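Thiosulfate:glutathione sulfurtransferase (Saccharomyces cerevisiae, PDB 3D1P) transfers sulfur from thiosulfate to glutathione, making the S-sulfanylglutathione on which mitochondrial hydrogen sulfide metabolism depends. Local coordinates at residues A[23-28]-A[91-96]; A[63-68]-A[105-110]; A[69-72]-A[78-81]; A[120-123]-A[128-131]. One frame throughout, in Å; residues are numbered along the deposited sequence.

Contact 1: A[23-28]-A[91-96]. With ACT (acetate ion), chain C.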
loop_
_atom_site.group_PDB
_atom_site.type_symbol
_atom_site.label_atom_id
_atom_site.label_comp_id
_atom_site.label_asym_id
_atom_site.label_seq_id
_atom_site.Cartn_x
_atom_site.Cartn_y
_atom_site.Cartn_z
ATOM N N GLN A 23 9.919 -1.842 8.742
ATOM C CA GLN A 23 10.194 -2.943 7.915
ATOM C C GLN A 23 10.091 -2.510 6.467
ATOM O O GLN A 23 9.103 -1.900 6.072
ATOM C CB GLN A 23 9.165 -4.036 8.177
ATOM C CG GLN A 23 9.339 -5.272 7.313
ATOM C CD GLN A 23 10.646 -6.008 7.529
ATOM O OE1 GLN A 23 11.492 -6.120 6.633
ATOM N NE2 GLN A 23 10.838 -6.494 8.738
ATOM N N SER A 24 11.087 -2.841 5.667
ATOM C CA SER A 24 11.117 -2.545 4.264
ATOM C C SER A 24 11.337 -3.834 3.466
ATOM O O SER A 24 12.031 -4.750 3.928
ATOM C CB SER A 24 12.243 -1.576 3.967
ATOM O OG SER A 24 13.440 -2.065 4.509
ATOM N N TYR A 25 10.793 -3.865 2.250
ATOM C CA TYR A 25 10.802 -5.056 1.416
ATOM C C TYR A 25 11.400 -4.763 0.040
ATOM O O TYR A 25 11.072 -3.748 -0.592
ATOM C CB TYR A 25 9.396 -5.585 1.247
ATOM C CG TYR A 25 8.768 -6.026 2.561
ATOM C CD1 TYR A 25 9.353 -7.015 3.345
ATOM C CD2 TYR A 25 7.593 -5.484 2.998
ATOM C CE1 TYR A 25 8.761 -7.453 4.527
ATOM C CE2 TYR A 25 6.971 -5.942 4.185
ATOM C CZ TYR A 25 7.576 -6.915 4.949
ATOM O OH TYR A 25 7.007 -7.406 6.091
ATOM N N SER A 26 12.239 -5.673 -0.437
ATOM C CA SER A 26 12.729 -5.699 -1.806
ATOM C C SER A 26 11.702 -6.304 -2.753
ATOM O O SER A 26 10.692 -6.881 -2.341
ATOM C CB SER A 26 13.970 -6.563 -1.876
ATOM O OG SER A 26 13.599 -7.906 -1.620
ATOM N N PHE A 27 12.008 -6.272 -4.039
ATOM C CA PHE A 27 11.183 -6.978 -5.028
ATOM C C PHE A 27 10.986 -8.454 -4.661
ATOM O O PHE A 27 9.867 -8.949 -4.668
ATOM C CB PHE A 27 11.825 -6.897 -6.416
ATOM C CG PHE A 27 11.048 -7.679 -7.427
ATOM C CD1 PHE A 27 9.783 -7.270 -7.834
ATOM C CD2 PHE A 27 11.564 -8.852 -7.993
ATOM C CE1 PHE A 27 9.042 -8.004 -8.725
ATOM C CE2 PHE A 27 10.837 -9.571 -8.909
ATOM C CZ PHE A 27 9.566 -9.131 -9.292
ATOM N N GLU A 28 12.076 -9.163 -4.361
ATOM C CA GLU A 28 11.944 -10.563 -4.045
ATOM C C GLU A 28 11.107 -10.786 -2.798
ATOM O O GLU A 28 10.296 -11.732 -2.716
ATOM C CB GLU A 28 13.315 -11.229 -3.930
ATOM C CG GLU A 28 13.956 -11.409 -5.275
ATOM C CD GLU A 28 13.299 -12.544 -6.130
ATOM O OE1 GLU A 28 12.950 -13.532 -5.520
ATOM O OE2 GLU A 28 13.273 -12.372 -7.365
ATOM N N ALA A 91 -5.214 -4.083 12.855
ATOM C CA ALA A 91 -4.491 -5.236 13.358
ATOM C C ALA A 91 -3.616 -5.856 12.283
ATOM O O ALA A 91 -2.774 -6.684 12.611
ATOM C CB ALA A 91 -5.480 -6.308 13.877
ATOM N N LYS A 92 -3.830 -5.520 11.015
ATOM C CA LYS A 92 -3.084 -6.105 9.924
ATOM C C LYS A 92 -1.785 -5.356 9.695
ATOM O O LYS A 92 -1.603 -4.233 10.134
ATOM C CB LYS A 92 -3.934 -6.063 8.667
ATOM C CG LYS A 92 -5.150 -6.993 8.749
ATOM C CD LYS A 92 -5.904 -7.030 7.437
ATOM C CE LYS A 92 -7.159 -7.887 7.432
ATOM N NZ LYS A 92 -7.775 -7.914 6.086
ATOM N N GLU A 93 -0.881 -6.008 8.960
ATOM C CA GLU A 93 0.307 -5.350 8.443
ATOM C C GLU A 93 -0.063 -4.622 7.143
ATOM O O GLU A 93 -0.510 -5.263 6.197
ATOM C CB GLU A 93 1.408 -6.355 8.121
ATOM C CG GLU A 93 2.640 -5.707 7.568
ATOM C CD GLU A 93 3.740 -6.659 7.130
ATOM O OE1 GLU A 93 3.553 -7.879 7.152
ATOM O OE2 GLU A 93 4.811 -6.144 6.731
ATOM N N LEU A 94 0.120 -3.312 7.109
ATOM C CA LEU A 94 -0.133 -2.528 5.904
ATOM C C LEU A 94 1.219 -2.191 5.272
ATOM O O LEU A 94 2.097 -1.642 5.954
ATOM C CB LEU A 94 -0.859 -1.223 6.225
ATOM C CG LEU A 94 -2.387 -1.314 6.293
ATOM C CD1 LEU A 94 -2.890 -2.306 7.382
ATOM C CD2 LEU A 94 -2.962 0.076 6.497
ATOM N N ILE A 95 1.375 -2.522 3.998
ATOM C CA ILE A 95 2.614 -2.306 3.261
ATOM C C ILE A 95 2.362 -1.190 2.251
ATOM O O ILE A 95 1.546 -1.354 1.356
ATOM C CB ILE A 95 3.077 -3.564 2.536
ATOM C CG1 ILE A 95 3.166 -4.749 3.481
ATOM C CG2 ILE A 95 4.421 -3.287 1.847
ATOM C CD1 ILE A 95 3.561 -6.079 2.787
ATOM N N PHE A 96 3.056 -0.067 2.405
ATOM C CA PHE A 96 2.781 1.122 1.631
ATOM C C PHE A 96 3.765 1.307 0.482
ATOM O O PHE A 96 4.981 1.108 0.640
ATOM C CB PHE A 96 2.921 2.357 2.522
ATOM C CG PHE A 96 1.831 2.465 3.522
ATOM C CD1 PHE A 96 0.680 3.196 3.247
ATOM C CD2 PHE A 96 1.915 1.798 4.742
ATOM C CE1 PHE A 96 -0.338 3.266 4.185
ATOM C CE2 PHE A 96 0.875 1.859 5.665
ATOM C CZ PHE A 96 -0.244 2.571 5.357
HETATM C C ACT C . 16.819 -9.710 -1.890
HETATM O O ACT C . 15.746 -9.492 -1.242
HETATM O OXT ACT C . 16.758 -9.564 -3.139
HETATM C CH3 ACT C . 18.041 -10.103 -1.189
#

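Contact 2: A[63-68]-A[105-110]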
loop_
_atom_site.group_PDB
_atom_site.type_symbol
_atom_site.label_atom_id
_atom_site.label_comp_id
_atom_site.label_asym_id
_atom_site.label_seq_id
_atom_site.Cartn_x
_atom_site.Cartn_y
_atom_site.Cartn_z
ATOM N N VAL A 63 -5.427 3.679 -2.212
ATOM C CA VAL A 63 -5.795 4.749 -1.283
ATOM C C VAL A 63 -4.955 5.974 -1.672
ATOM O O VAL A 63 -3.877 6.204 -1.127
ATOM C CB VAL A 63 -5.588 4.374 0.189
ATOM C CG1 VAL A 63 -6.165 5.483 1.067
ATOM C CG2 VAL A 63 -6.267 3.027 0.502
ATOM N N PRO A 64 -5.402 6.709 -2.684
ATOM C CA PRO A 64 -4.537 7.728 -3.291
ATOM C C PRO A 64 -4.033 8.784 -2.311
ATOM O O PRO A 64 -4.816 9.453 -1.626
ATOM C CB PRO A 64 -5.451 8.364 -4.351
ATOM C CG PRO A 64 -6.422 7.246 -4.730
ATOM C CD PRO A 64 -6.673 6.542 -3.423
ATOM N N TYR A 65 -2.705 9.013 -2.310
ATOM C CA TYR A 65 -2.126 9.963 -1.384
ATOM C C TYR A 65 -2.325 11.408 -1.842
ATOM O O TYR A 65 -2.715 12.246 -1.052
ATOM C CB TYR A 65 -0.648 9.663 -1.126
ATOM C CG TYR A 65 -0.076 10.606 -0.112
ATOM C CD1 TYR A 65 -0.409 10.488 1.223
ATOM C CD2 TYR A 65 0.773 11.640 -0.487
ATOM C CE1 TYR A 65 0.065 11.412 2.180
ATOM C CE2 TYR A 65 1.222 12.538 0.442
ATOM C CZ TYR A 65 0.869 12.414 1.764
ATOM O OH TYR A 65 1.348 13.330 2.677
ATOM N N ARG A 66 -2.052 11.680 -3.114
ATOM C CA ARG A 66 -2.167 13.034 -3.650
ATOM C C ARG A 66 -3.568 13.614 -3.469
ATOM O O ARG A 66 -3.726 14.765 -3.063
ATOM C CB ARG A 66 -1.776 13.058 -5.129
ATOM C CG ARG A 66 -0.289 13.248 -5.375
ATOM C CD ARG A 66 0.043 13.146 -6.855
ATOM N NE ARG A 66 -0.455 14.293 -7.608
ATOM C CZ ARG A 66 0.096 15.503 -7.578
ATOM N NH1 ARG A 66 1.168 15.727 -6.831
ATOM N NH2 ARG A 66 -0.425 16.489 -8.296
ATOM N N SER A 67 -4.581 12.811 -3.777
ATOM C CA SER A 67 -5.957 13.247 -3.700
ATOM C C SER A 67 -6.648 12.952 -2.371
ATOM O O SER A 67 -7.702 13.536 -2.120
ATOM C CB SER A 67 -6.748 12.760 -4.890
ATOM O OG SER A 67 -6.669 11.373 -5.005
ATOM N N HIS A 68 -6.052 12.112 -1.527
ATOM C CA HIS A 68 -6.591 11.801 -0.214
ATOM C C HIS A 68 -5.444 11.661 0.794
ATOM O O HIS A 68 -5.267 10.590 1.395
ATOM C CB HIS A 68 -7.452 10.524 -0.237
ATOM C CG HIS A 68 -8.610 10.632 -1.126
ATOM N ND1 HIS A 68 -9.786 11.229 -0.724
ATOM C CD2 HIS A 68 -8.801 10.250 -2.404
ATOM C CE1 HIS A 68 -10.660 11.175 -1.707
ATOM N NE2 HIS A 68 -10.081 10.611 -2.745
ATOM N N GLY A 105 5.908 6.571 1.369
ATOM C CA GLY A 105 6.512 6.894 2.637
ATOM C C GLY A 105 5.678 7.884 3.435
ATOM O O GLY A 105 5.538 7.764 4.666
ATOM N N GLU A 106 5.115 8.876 2.751
ATOM C CA GLU A 106 4.255 9.876 3.404
ATOM C C GLU A 106 3.012 9.222 3.978
ATOM O O GLU A 106 2.568 9.531 5.092
ATOM C CB GLU A 106 3.830 10.978 2.419
ATOM C CG GLU A 106 4.960 11.914 2.031
ATOM C CD GLU A 106 5.670 12.526 3.269
ATOM O OE1 GLU A 106 4.974 13.059 4.147
ATOM O OE2 GLU A 106 6.906 12.414 3.397
ATOM N N ALA A 107 2.387 8.364 3.183
ATOM C CA ALA A 107 1.169 7.689 3.635
ATOM C C ALA A 107 1.442 6.775 4.806
ATOM O O ALA A 107 0.635 6.703 5.754
ATOM C CB ALA A 107 0.546 6.922 2.470
ATOM N N GLN A 108 2.578 6.094 4.807
ATOM C CA GLN A 108 2.958 5.243 5.934
ATOM C C GLN A 108 3.029 6.074 7.207
ATOM O O GLN A 108 2.604 5.615 8.273
ATOM C CB GLN A 108 4.292 4.536 5.657
ATOM C CG GLN A 108 4.715 3.567 6.736
ATOM C CD GLN A 108 5.427 4.168 7.975
ATOM O OE1 GLN A 108 5.388 3.555 9.086
ATOM N NE2 GLN A 108 6.028 5.305 7.839
ATOM N N LYS A 109 3.554 7.278 7.118
ATOM C CA LYS A 109 3.659 8.144 8.293
ATOM C C LYS A 109 2.292 8.541 8.805
ATOM O O LYS A 109 2.072 8.620 10.027
ATOM C CB LYS A 109 4.485 9.373 7.973
ATOM C CG LYS A 109 5.973 9.075 7.900
ATOM C CD LYS A 109 6.836 10.218 7.394
ATOM C CE LYS A 109 8.321 9.886 7.541
ATOM N NZ LYS A 109 9.284 10.740 6.776
ATOM N N VAL A 110 1.349 8.832 7.895
ATOM C CA VAL A 110 -0.010 9.142 8.331
ATOM C C VAL A 110 -0.595 7.948 9.079
ATOM O O VAL A 110 -1.141 8.083 10.168
ATOM C CB VAL A 110 -0.912 9.545 7.143
ATOM C CG1 VAL A 110 -2.343 9.795 7.637
ATOM C CG2 VAL A 110 -0.362 10.769 6.421
#

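Contact 3: A[69-72]-A[78-81]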
loop_
_atom_site.group_PDB
_atom_site.type_symbol
_atom_site.label_atom_id
_atom_site.label_comp_id
_atom_site.label_asym_id
_atom_site.label_seq_id
_atom_site.Cartn_x
_atom_site.Cartn_y
_atom_site.Cartn_z
ATOM N N PRO A 69 -4.662 12.714 1.032
ATOM C CA PRO A 69 -3.477 12.560 1.896
ATOM C C PRO A 69 -3.796 12.232 3.335
ATOM O O PRO A 69 -2.964 11.670 4.062
ATOM C CB PRO A 69 -2.761 13.907 1.747
ATOM C CG PRO A 69 -3.871 14.865 1.379
ATOM C CD PRO A 69 -4.760 14.055 0.437
ATOM N N ASP A 70 -4.980 12.647 3.777
ATOM C CA ASP A 70 -5.512 12.376 5.108
ATOM C C ASP A 70 -6.249 11.078 5.249
ATOM O O ASP A 70 -6.792 10.830 6.308
ATOM C CB ASP A 70 -6.520 13.502 5.510
ATOM C CG ASP A 70 -7.695 13.650 4.489
ATOM O OD1 ASP A 70 -7.565 13.284 3.228
ATOM O OD2 ASP A 70 -8.725 14.243 4.948
ATOM N N ALA A 71 -6.289 10.240 4.210
ATOM C CA ALA A 71 -7.122 9.070 4.256
ATOM C C ALA A 71 -6.868 8.238 5.512
ATOM O O ALA A 71 -7.814 7.829 6.173
ATOM C CB ALA A 71 -6.883 8.182 3.035
ATOM N N PHE A 72 -5.604 7.993 5.840
ATOM C CA PHE A 72 -5.323 7.114 6.951
ATOM C C PHE A 72 -5.516 7.738 8.321
ATOM O O PHE A 72 -5.328 7.047 9.327
ATOM C CB PHE A 72 -3.966 6.431 6.801
ATOM C CG PHE A 72 -4.040 5.273 5.837
ATOM C CD1 PHE A 72 -4.587 4.067 6.263
ATOM C CD2 PHE A 72 -3.674 5.395 4.515
ATOM C CE1 PHE A 72 -4.779 3.021 5.399
ATOM C CE2 PHE A 72 -3.842 4.345 3.641
ATOM C CZ PHE A 72 -4.404 3.143 4.088
ATOM N N GLU A 78 -16.073 7.640 7.609
ATOM C CA GLU A 78 -15.633 8.706 6.735
ATOM C C GLU A 78 -14.618 8.203 5.702
ATOM O O GLU A 78 -14.643 8.642 4.549
ATOM C CB GLU A 78 -15.036 9.865 7.559
ATOM C CG GLU A 78 -14.624 11.092 6.755
ATOM C CD GLU A 78 -15.783 11.892 6.149
ATOM O OE1 GLU A 78 -16.962 11.572 6.408
ATOM O OE2 GLU A 78 -15.498 12.847 5.438
ATOM N N PHE A 79 -13.771 7.247 6.103
ATOM C CA PHE A 79 -12.848 6.646 5.155
ATOM C C PHE A 79 -13.628 6.047 3.972
ATOM O O PHE A 79 -13.296 6.263 2.813
ATOM C CB PHE A 79 -12.024 5.578 5.864
ATOM C CG PHE A 79 -10.913 4.978 5.010
ATOM C CD1 PHE A 79 -9.612 5.332 5.212
ATOM C CD2 PHE A 79 -11.212 4.041 4.034
ATOM C CE1 PHE A 79 -8.589 4.777 4.441
ATOM C CE2 PHE A 79 -10.185 3.497 3.256
ATOM C CZ PHE A 79 -8.877 3.869 3.472
ATOM N N GLU A 80 -14.648 5.246 4.260
ATOM C CA GLU A 80 -15.362 4.632 3.171
ATOM C C GLU A 80 -16.096 5.677 2.335
ATOM O O GLU A 80 -16.134 5.562 1.102
ATOM C CB GLU A 80 -16.285 3.538 3.675
ATOM C CG GLU A 80 -16.856 2.671 2.584
ATOM C CD GLU A 80 -18.093 3.205 1.922
ATOM O OE1 GLU A 80 -18.720 4.138 2.461
ATOM O OE2 GLU A 80 -18.449 2.695 0.840
ATOM N N LYS A 81 -16.624 6.743 2.943
ATOM C CA LYS A 81 -17.247 7.770 2.128
ATOM C C LYS A 81 -16.256 8.449 1.193
ATOM O O LYS A 81 -16.611 8.764 0.039
ATOM C CB LYS A 81 -17.940 8.789 3.018
ATOM C CG LYS A 81 -19.141 8.227 3.724
ATOM C CD LYS A 81 -19.645 9.259 4.720
ATOM C CE LYS A 81 -20.893 8.838 5.416
ATOM N NZ LYS A 81 -21.149 9.709 6.584
#

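Contact 4: A[120-123]-A[128-131]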
loop_
_atom_site.group_PDB
_atom_site.type_symbol
_atom_site.label_atom_id
_atom_site.label_comp_id
_atom_site.label_asym_id
_atom_site.label_seq_id
_atom_site.Cartn_x
_atom_site.Cartn_y
_atom_site.Cartn_z
ATOM N N SER A 120 4.657 -1.138 7.075
ATOM C CA SER A 120 5.866 -1.455 6.365
ATOM C C SER A 120 5.919 -0.686 5.073
ATOM O O SER A 120 4.924 -0.102 4.635
ATOM C CB SER A 120 5.926 -2.954 6.056
ATOM O OG SER A 120 5.770 -3.700 7.234
ATOM N N LEU A 121 7.091 -0.712 4.430
ATOM C CA LEU A 121 7.295 -0.049 3.135
ATOM C C LEU A 121 7.743 -1.055 2.093
ATOM O O LEU A 121 8.518 -1.973 2.372
ATOM C CB LEU A 121 8.407 0.988 3.196
ATOM C CG LEU A 121 8.179 2.172 4.095
ATOM C CD1 LEU A 121 9.449 3.002 4.246
ATOM C CD2 LEU A 121 7.059 3.043 3.556
ATOM N N TYR A 122 7.298 -0.812 0.873
ATOM C CA TYR A 122 7.913 -1.375 -0.338
ATOM C C TYR A 122 8.574 -0.176 -1.015
ATOM O O TYR A 122 7.965 0.495 -1.836
ATOM C CB TYR A 122 6.871 -2.024 -1.240
ATOM C CG TYR A 122 7.354 -2.505 -2.575
ATOM C CD1 TYR A 122 6.459 -2.665 -3.616
ATOM C CD2 TYR A 122 8.693 -2.805 -2.830
ATOM C CE1 TYR A 122 6.849 -3.190 -4.825
ATOM C CE2 TYR A 122 9.110 -3.315 -4.055
ATOM C CZ TYR A 122 8.177 -3.495 -5.071
ATOM O OH TYR A 122 8.512 -4.009 -6.284
ATOM N N PRO A 123 9.807 0.173 -0.609
ATOM C CA PRO A 123 10.376 1.450 -1.057
ATOM C C PRO A 123 10.477 1.561 -2.575
ATOM O O PRO A 123 10.293 2.633 -3.125
ATOM C CB PRO A 123 11.749 1.496 -0.353
ATOM C CG PRO A 123 11.867 0.377 0.362
ATOM C CD PRO A 123 10.700 -0.498 0.352
ATOM N N ASP A 128 9.755 -0.273 -9.153
ATOM C CA ASP A 128 10.550 -1.459 -8.895
ATOM C C ASP A 128 9.826 -2.722 -9.358
ATOM O O ASP A 128 10.417 -3.610 -9.998
ATOM C CB ASP A 128 10.885 -1.506 -7.416
ATOM C CG ASP A 128 11.697 -2.726 -7.005
ATOM O OD1 ASP A 128 12.926 -2.573 -6.816
ATOM O OD2 ASP A 128 11.086 -3.801 -6.847
ATOM N N TRP A 129 8.539 -2.808 -9.057
ATOM C CA TRP A 129 7.759 -3.984 -9.403
ATOM C C TRP A 129 7.812 -4.217 -10.912
ATOM O O TRP A 129 8.144 -5.314 -11.394
ATOM C CB TRP A 129 6.325 -3.803 -8.909
ATOM C CG TRP A 129 5.436 -5.002 -9.102
ATOM C CD1 TRP A 129 4.435 -5.127 -10.010
ATOM C CD2 TRP A 129 5.401 -6.200 -8.288
ATOM N NE1 TRP A 129 3.778 -6.327 -9.832
ATOM C CE2 TRP A 129 4.356 -6.999 -8.786
ATOM C CE3 TRP A 129 6.138 -6.659 -7.181
ATOM C CZ2 TRP A 129 4.053 -8.255 -8.233
ATOM C CZ3 TRP A 129 5.855 -7.893 -6.649
ATOM C CH2 TRP A 129 4.810 -8.674 -7.181
ATOM N N VAL A 130 7.492 -3.175 -11.681
ATOM C CA VAL A 130 7.474 -3.293 -13.130
ATOM C C VAL A 130 8.892 -3.463 -13.677
ATOM O O VAL A 130 9.110 -4.235 -14.628
ATOM C CB VAL A 130 6.750 -2.101 -13.748
ATOM C CG1 VAL A 130 6.904 -2.044 -15.276
ATOM C CG2 VAL A 130 5.287 -2.148 -13.345
ATOM N N SER A 131 9.895 -2.803 -13.126
ATOM C CA SER A 131 11.265 -2.967 -13.583
ATOM C C SER A 131 11.703 -4.422 -13.556
ATOM O O SER A 131 12.472 -4.857 -14.414
ATOM C CB SER A 131 12.241 -2.157 -12.709
ATOM O OG SER A 131 12.145 -0.765 -12.967
#

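Contact 1: A[23-28]-A[91-96]
Tyr25 swings its ring opposite its own carbonyl carbon (chi1 -63°), while Glu93 reaches out fully extended, CG trans to the backbone N (chi1 179°), and the two side chains meet from opposite directions. Tyr25 OH donates a hydrogen bond of 2.6 Å to Glu93 OE2, which receives it on its syn lone pair. The carboxylate oxygen lies in the plane of the phenol ring at its edge, but the ring and carboxylate planes are turned 51° apart. Ser120 OG is a second hydrogen-bond partner of OE2, so two hydroxyls grip one oxygen and probably favour the ionised acid.

Tyrosine suits this place because its ring is apolar below the hydroxyl: CE2 lies 3.7 Å from Ile95 CD1, and CD2 is 4.0 Å from Ile95 CG2. Met30 and Ile33 of helix 27-36 touch both side chains. A phenylalanine in place of Tyr25 would probably keep this packing but leave Glu93 OE2 without one of its two hydroxyl partners. Ser26 OG, at the helix N-cap, hydrogen-bonds an acetate probably from the crystallisation liquor.

Strand 119-121 runs between 23-24 and 93-97, so the phenol spans a neighbouring strand beneath helix 27-36, within the parallel, helix-flanked sheet of the rhodanese fold.

Contact 2: A[63-68]-A[105-110]
Tyr65 and Ala107 bring the two backbones nearest, CA to CA 6.4 Å, where a loop meets a regular helix. Residues 65-67 have helical backbone angles without the regular bonds; the turn is closed by weak hydrogen bonds, one of them from His68 N to Pro64 O. Segment 105-110, in contrast, is true helix, with Val110 N bonded to Glu106 O. This is the rhodanese domain close to its active site: helix 102-112 follows the loop of the persulfide-forming Cys98, and the Tyr65 side chain is about 7 Å from that of the cysteine.

Across the contact Tyr65 does all the touching from its side. With CG trans to the backbone N (chi1 -177°), the ring is carried out to the helix, where it meets three residues within about one turn of one another. Glu106 sits over one face: its CB makes a CH-pi contact 3.8 Å from the ring centroid, 30° off the normal. A flat, wide ring suits a helix surface, since the small Ala107 lets it come close to the backbone while Val110 reaches its rim. Arg103, a turn earlier on the same helix, also touches Tyr65. A serine in place of Tyr65 would probably open a gap beside Ala107 and leave the CB of Glu106 without the aromatic face it rests on.

No hydrogen bond joins the two segments, so the fit depends on shape. Ala107 CB approaches Tyr65 CD1 obliquely at 3.9 Å, and Val110 CG2 lies near the ring plane, 4.3 Å from CE1.

Contact 3: A[69-72]-A[78-81]
Phe79 turns its edge toward the face of Phe72 in a T-shaped (edge-to-face) pair, the ring centroids 5.7 Å apart and the planes inclined at 60°. The leading atom is Phe79 CE1, which stands 4.3 Å above the Phe72 plane, displaced toward the rim. This geometry sets the slightly positive ring hydrogens of one phenylalanine against the electron-rich face of the other, which suits two aromatic residues in a buried place.

The same edge of Phe79 has a polar neighbour. Ala71 O lies near the ring plane, 3.2 Å from Phe79 CD1, so an aromatic C-H faces the carbonyl oxygen; no hydrogen bond joins the segments. Phe79 can reach both partners because its CG is trans to the backbone N (chi1 -174°), which carries the ring off the helix toward residues 71 and 72. Ala71 adds its methyl group, with CB 4.1 Å from Phe79 CE1; a small side chain is apt here, since the large ring passes close to the backbone.

The Phe72 ring also meets Phe96 of strand 93-97 edge-to-face and touches Val110 and Ala111 of helix 102-112, while Phe79 touches Lys87 and Pro88. Phe72 therefore links the helix 76-83 side of the molecule to its central strand and to helix 102-112. The pair belongs to the hydrophobic core of the rhodanese domain, where the connection following strand 61-62 folds back on helix 76-83.

Contact 4: A[120-123]-A[128-131]
The turn that leads from strand 119-121 into helix 125-131, in the rhodanese domain, is crossed by Tyr122, whose phenol reaches the middle of the helix. Its CG stands trans to the backbone N (chi1 174°), directing the hydroxyl at Asp128 and Trp129. Tyr122 OH donates a hydrogen bond of 2.6 Å to Asp128 OD2. The oxygen is met on its anti side, 21° out of the carboxylate plane, and the ring and carboxylate planes are nearly perpendicular, at 83°. Aspartate suits this position because its short side chain keeps the acceptor close to the helix backbone, where the phenol arrives.

Trp129 forms the other wall. Its CB is 3.4 Å from Tyr122 OH, and the hydroxyl lies in the indole plane at the ring edge, 3.7 Å from CE3. Tyr122 CE1 adds apolar packing against Trp129 CB at 4.2 Å. Trp129 N comes within 3.0 Å of the same oxygen, but the angle is too poor for a hydrogen bond.

Phe27 of helix 27-36 touches both Tyr122 and Asp128, and its ring meets that of Trp129, so the polar pair is set among aromatic groups. The bond to the carboxylate is short, though it comes on the anti side and off the plane; in such partly buried surroundings it may favour the ionised form of Asp128, and it ties the helix to the turn before it.

In the fold
Contacts 1 and 4, centres about 9 Å apart, reach the same parallel sheet, where strand 119-121 runs between 23-24 and 93-97; helix 27-36 packs on both. Contacts 2 and 3, centres about 10 Å apart, share one side of the chain's centre, joined by Val63 and Val110 packing on residues 69-72; contact 3 lies opposite contacts 1 and 4. Phe96 touches Ala107 of contact 2 and Phe72 of contact 3, whereas contacts 3 and 4, centres about 23 Å apart, do not touch. Along the chain contacts 1 and 2 interleave, contact 3 falls within both, and contact 4 comes last. Distant and close pairings thus build one compact domain, with Cys98 between strand 93-97 and helix 102-112.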